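Side-chain contacts in conserved exported protein (PDB 3CLW), which is of unknown biological role but probably hydrolyses O-glycosyl bonds through a TIM-barrel domain: residues C94-D99 and A161-K166; H170-E173 and V178-I181. All coordinates share one frame; numbering follows the deposited sequence.

Contact 1 of 2, residues C94-D99 and A161-K166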
loop_
_atom_site.group_PDB
_atom_site.type_symbol
_atom_site.label_atom_id
_atom_site.label_comp_id
_atom_site.label_asym_id
_atom_site.label_seq_id
_atom_site.Cartn_x
_atom_site.Cartn_y
_atom_site.Cartn_z
ATOM N N CYS A 94 9.592 -9.815 18.931
ATOM C CA CYS A 94 10.100 -10.745 17.931
ATOM C C CYS A 94 9.673 -12.147 18.345
ATOM O O CYS A 94 9.893 -12.554 19.498
ATOM C CB CYS A 94 11.647 -10.653 17.782
ATOM S SG CYS A 94 12.309 -11.583 16.378
ATOM N N PHE A 95 9.098 -12.898 17.405
ATOM C CA PHE A 95 8.767 -14.313 17.680
ATOM C C PHE A 95 9.998 -15.148 18.086
ATOM O O PHE A 95 9.874 -16.081 18.879
ATOM C CB PHE A 95 8.080 -14.992 16.479
ATOM C CG PHE A 95 6.765 -14.353 16.065
ATOM C CD1 PHE A 95 5.779 -14.087 17.002
ATOM C CD2 PHE A 95 6.532 -14.021 14.729
ATOM C CE1 PHE A 95 4.545 -13.522 16.595
ATOM C CE2 PHE A 95 5.310 -13.446 14.315
ATOM C CZ PHE A 95 4.331 -13.189 15.251
ATOM N N LEU A 96 11.162 -14.808 17.540
ATOM C CA LEU A 96 12.372 -15.571 17.788
ATOM C C LEU A 96 13.245 -14.852 18.803
ATOM O O LEU A 96 13.375 -13.635 18.772
ATOM C CB LEU A 96 13.160 -15.814 16.478
ATOM C CG LEU A 96 14.556 -16.450 16.492
ATOM C CD1 LEU A 96 14.492 -17.886 16.972
ATOM C CD2 LEU A 96 15.141 -16.421 15.064
ATOM N N SER A 97 13.849 -15.627 19.689
ATOM C CA SER A 97 14.740 -15.093 20.685
ATOM C C SER A 97 16.201 -15.544 20.453
ATOM O O SER A 97 16.473 -16.488 19.698
ATOM C CB SER A 97 14.233 -15.458 22.099
ATOM O OG SER A 97 14.240 -16.853 22.258
ATOM N N PRO A 98 17.161 -14.843 21.087
ATOM C CA PRO A 98 18.567 -15.156 20.803
ATOM C C PRO A 98 18.969 -16.619 21.089
ATOM O O PRO A 98 19.904 -17.106 20.483
ATOM C CB PRO A 98 19.328 -14.189 21.707
ATOM C CG PRO A 98 18.361 -13.064 21.974
ATOM C CD PRO A 98 17.024 -13.748 22.064
ATOM N N ASP A 99 18.280 -17.310 21.984
ATOM C CA ASP A 99 18.486 -18.748 22.137
ATOM C C ASP A 99 17.874 -19.639 21.033
ATOM O O ASP A 99 17.973 -20.871 21.107
ATOM C CB ASP A 99 18.002 -19.230 23.516
ATOM C CG ASP A 99 16.483 -19.045 23.737
ATOM O OD1 ASP A 99 15.714 -18.742 22.794
ATOM O OD2 ASP A 99 16.057 -19.214 24.894
ATOM N N ALA A 161 16.105 -15.513 6.426
ATOM C CA ALA A 161 15.133 -16.116 5.488
ATOM C C ALA A 161 14.353 -17.247 6.154
ATOM O O ALA A 161 13.130 -17.355 5.964
ATOM C CB ALA A 161 15.814 -16.598 4.204
ATOM N N ARG A 162 15.045 -18.077 6.938
ATOM C CA ARG A 162 14.378 -19.159 7.619
ATOM C C ARG A 162 13.361 -18.672 8.685
ATOM O O ARG A 162 12.303 -19.263 8.849
ATOM C CB ARG A 162 15.373 -20.134 8.223
ATOM C CG ARG A 162 16.004 -21.092 7.168
ATOM C CD ARG A 162 16.638 -22.290 7.863
ATOM N NE ARG A 162 17.708 -21.881 8.766
ATOM C CZ ARG A 162 19.004 -21.807 8.431
ATOM N NH1 ARG A 162 19.422 -22.103 7.187
ATOM N NH2 ARG A 162 19.902 -21.424 9.347
ATOM N N PHE A 163 13.725 -17.601 9.390
ATOM C CA PHE A 163 12.877 -16.949 10.368
ATOM C C PHE A 163 11.586 -16.433 9.713
ATOM O O PHE A 163 10.505 -16.734 10.200
ATOM C CB PHE A 163 13.615 -15.793 11.055
ATOM C CG PHE A 163 12.696 -14.826 11.764
ATOM C CD1 PHE A 163 12.064 -15.189 12.956
ATOM C CD2 PHE A 163 12.458 -13.557 11.234
ATOM C CE1 PHE A 163 11.197 -14.305 13.627
ATOM C CE2 PHE A 163 11.605 -12.638 11.908
ATOM C CZ PHE A 163 10.963 -13.047 13.108
ATOM N N LEU A 164 11.731 -15.678 8.618
ATOM C CA LEU A 164 10.600 -15.173 7.835
ATOM C C LEU A 164 9.695 -16.274 7.263
ATOM O O LEU A 164 8.480 -16.152 7.314
ATOM C CB LEU A 164 11.077 -14.283 6.695
ATOM C CG LEU A 164 11.771 -12.975 7.070
ATOM C CD1 LEU A 164 12.335 -12.326 5.826
ATOM C CD2 LEU A 164 10.724 -12.051 7.709
ATOM N N VAL A 165 10.294 -17.353 6.762
ATOM C CA VAL A 165 9.533 -18.474 6.233
ATOM C C VAL A 165 8.816 -19.259 7.322
ATOM O O VAL A 165 7.664 -19.604 7.152
ATOM C CB VAL A 165 10.394 -19.428 5.342
ATOM C CG1 VAL A 165 9.691 -20.763 5.126
ATOM C CG2 VAL A 165 10.688 -18.767 4.015
ATOM N N LYS A 166 9.500 -19.550 8.427
ATOM C CA LYS A 166 8.858 -20.237 9.558
ATOM C C LYS A 166 7.652 -19.455 10.136
ATOM O O LYS A 166 6.665 -20.067 10.533
ATOM C CB LYS A 166 9.855 -20.573 10.677
ATOM C CG LYS A 166 9.164 -20.929 12.037
ATOM C CD LYS A 166 9.861 -22.047 12.732
ATOM C CE LYS A 166 9.124 -22.441 14.008
ATOM N NZ LYS A 166 9.903 -23.454 14.750
#
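Phe163 meets three consecutive residues of the loop, Cys94, Phe95 and Leu96, and every contact across the two segments runs through its ring. Its CG stands anti to the backbone N (chi1 163°), which carries the ring off helix 157-173 toward the loop; the nearest CA pair, Leu96 and Phe163, is 7.6 Å apart. Leu96 CB lies 3.7 Å from Phe163 CD1, approaching the ring obliquely, and Leu96 CD2 follows at 3.9 Å from the same CD1, the two side chains running past each other in opposite senses. Phe95 CB sits at the ring edge, near its plane, 4.3 Å from Phe163 CE1. In fold terms, a loop between strand 68-71 and helix 108-119 is here laid against an outer helix of the TIM-barrel family region, another side of which, through Val165, packs on helix 204-221. The sulfur-aromatic contact is made by Cys94, whose SG is 4.6 Å from the Phe163 ring centroid and 45° off the ring normal, with CZ as the closest ring atom. Leu96 N gives a weak hydrogen bond to Cys94 SG at 3.6 Å, which at most steadies the thiol. The Cys94 backbone is held from outside, its N by Glu78 and its O by Lys106.

Contact 2 of 2, residues H170-E173 and V178-I181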
loop_
_atom_site.group_PDB
_atom_site.type_symbol
_atom_site.label_atom_id
_atom_site.label_comp_id
_atom_site.label_asym_id
_atom_site.label_seq_id
_atom_site.Cartn_x
_atom_site.Cartn_y
_atom_site.Cartn_z
ATOM N N HIS A 170 3.955 -20.797 10.076
ATOM C CA HIS A 170 3.155 -20.832 11.312
ATOM C C HIS A 170 1.754 -20.285 11.090
ATOM O O HIS A 170 0.773 -20.922 11.434
ATOM C CB HIS A 170 3.798 -20.041 12.441
ATOM C CG HIS A 170 2.899 -19.882 13.618
ATOM N ND1 HIS A 170 2.766 -20.855 14.589
ATOM C CD2 HIS A 170 2.054 -18.877 13.968
ATOM C CE1 HIS A 170 1.865 -20.460 15.476
ATOM N NE2 HIS A 170 1.440 -19.254 15.135
ATOM N N PHE A 171 1.670 -19.102 10.505
ATOM C CA PHE A 171 0.369 -18.482 10.294
ATOM C C PHE A 171 -0.455 -19.168 9.191
ATOM O O PHE A 171 -1.696 -19.226 9.292
ATOM C CB PHE A 171 0.510 -16.965 10.146
ATOM C CG PHE A 171 0.853 -16.293 11.453
ATOM C CD1 PHE A 171 2.175 -16.007 11.779
ATOM C CD2 PHE A 171 -0.143 -16.054 12.399
ATOM C CE1 PHE A 171 2.521 -15.441 13.011
ATOM C CE2 PHE A 171 0.162 -15.467 13.650
ATOM C CZ PHE A 171 1.519 -15.164 13.949
ATOM N N ARG A 172 0.228 -19.771 8.201
ATOM C CA ARG A 172 -0.497 -20.615 7.227
ATOM C C ARG A 172 -1.159 -21.804 7.897
ATOM O O ARG A 172 -2.313 -22.147 7.570
ATOM C CB ARG A 172 0.374 -21.035 6.014
ATOM C CG ARG A 172 0.862 -19.818 5.174
ATOM C CD ARG A 172 1.576 -20.207 3.882
ATOM N NE ARG A 172 0.637 -20.797 2.966
ATOM C CZ ARG A 172 -0.126 -20.116 2.106
ATOM N NH1 ARG A 172 -0.060 -18.792 1.997
ATOM N NH2 ARG A 172 -0.976 -20.772 1.338
ATOM N N GLU A 173 -0.447 -22.405 8.843
ATOM C CA GLU A 173 -0.945 -23.591 9.586
ATOM C C GLU A 173 -2.074 -23.245 10.583
ATOM O O GLU A 173 -2.773 -24.123 11.069
ATOM C CB GLU A 173 0.219 -24.367 10.226
ATOM C CG GLU A 173 1.153 -25.028 9.150
ATOM C CD GLU A 173 2.444 -25.618 9.726
ATOM O OE1 GLU A 173 2.766 -25.367 10.916
ATOM O OE2 GLU A 173 3.144 -26.342 8.978
ATOM N N VAL A 178 -0.863 -16.214 4.116
ATOM C CA VAL A 178 0.272 -15.332 3.995
ATOM C C VAL A 178 0.885 -15.654 2.643
ATOM O O VAL A 178 1.588 -16.658 2.486
ATOM C CB VAL A 178 1.287 -15.610 5.100
ATOM C CG1 VAL A 178 2.509 -14.664 4.955
ATOM C CG2 VAL A 178 0.589 -15.513 6.471
ATOM N N ASN A 179 0.584 -14.809 1.660
ATOM C CA ASN A 179 0.973 -15.092 0.288
ATOM C C ASN A 179 2.260 -14.402 -0.167
ATOM O O ASN A 179 2.801 -14.738 -1.225
ATOM C CB ASN A 179 -0.182 -14.741 -0.647
ATOM C CG ASN A 179 -1.441 -15.530 -0.327
ATOM O OD1 ASN A 179 -1.375 -16.727 -0.009
ATOM N ND2 ASN A 179 -2.591 -14.863 -0.389
ATOM N N TYR A 180 2.746 -13.437 0.618
ATOM C CA TYR A 180 3.922 -12.638 0.237
ATOM C C TYR A 180 4.804 -12.346 1.441
ATOM O O TYR A 180 4.304 -12.231 2.573
ATOM C CB TYR A 180 3.496 -11.307 -0.362
ATOM C CG TYR A 180 2.350 -11.372 -1.374
ATOM C CD1 TYR A 180 1.008 -11.181 -0.973
ATOM C CD2 TYR A 180 2.611 -11.595 -2.729
ATOM C CE1 TYR A 180 -0.034 -11.225 -1.898
ATOM C CE2 TYR A 180 1.590 -11.660 -3.659
ATOM C CZ TYR A 180 0.268 -11.464 -3.245
ATOM O OH TYR A 180 -0.723 -11.505 -4.200
ATOM N N ILE A 181 6.109 -12.267 1.202
ATOM C CA ILE A 181 7.096 -11.873 2.208
ATOM C C ILE A 181 7.954 -10.791 1.625
ATOM O O ILE A 181 8.567 -10.989 0.577
ATOM C CB ILE A 181 8.040 -13.011 2.634
ATOM C CG1 ILE A 181 7.307 -14.069 3.460
ATOM C CG2 ILE A 181 9.219 -12.460 3.482
ATOM C CD1 ILE A 181 7.990 -15.412 3.488
HETATM O O HOH W 1 -2.349 -19.091 -0.619
#
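Arg172 reaches from helix 157-173 to the strand and places two hydrogen bonds through one nitrogen. Its NH1 donates to Val178 O at 2.7 Å and to Asn179 OD1 at 3.2 Å. The shorter bond is the more bent, with an N-H...O angle of 138°, and NH1 stands above the Val178 carbonyl plane. The longer one is straighter at 160°, NH1 being tilted moderately from the Asn179 amide plane. Both acceptors lie close to the guanidinium plane, at its edge, although the guanidinium and amide planes are themselves turned 51° apart. A water completes a second route: Arg172 NH2 donates to it at 2.9 Å, and it in turn donates to Asn179 OD1 at 2.6 Å, which adds a second grip on that oxygen and probably limits rotation of the guanidinium. The other end of the amide is engaged too, Asn179 ND2 bonding to Asn124, while Val178 O also accepts from Thr225. Arg172 is extended at chi2 but bent at chi3, which turns its head toward the strand.

Farther in, the packing is apolar. Arg172 CG passes 4.2 Å from Val178 CB, and Phe171 CB rests 4.0 Å from Val178 CG2. The Phe171 ring itself leads away from the strand toward Gln111 and Met114 of helix 108-119, with His170 CD2 lying over the centre of one face. Val178 is further enclosed by Ala168 and by Phe127 of strand 125-128. Helix 157-173, a short loop and strand 178-182, which is parallel to 125-128 and 226-232, form the helix-to-strand half of the beta-alpha-beta crossover from strand 125-128 to strand 178-182, a unit repeated round a TIM barrel.

Helix 157-173 carries both contacts, whose centres lie about 14 Å apart: contact 1 uses residues 161-166, and contact 2 uses residues 170-173 of the same helix together with strand 178-182. Along the chain they come in series, contact 1 closing before contact 2 opens. They also touch directly, Phe95 CZ meeting Phe171 CE1 at 3.7 Å and Leu164 CD1 meeting Ile181 CG2 at 3.9 Å, so packing is continuous from the outer loop to the strand. Contact 1 is the more peripheral, about 25 Å from the chain centre against about 18 Å for contact 2. One helix of the TIM-barrel family region thus joins a peripheral loop to a parallel barrel strand.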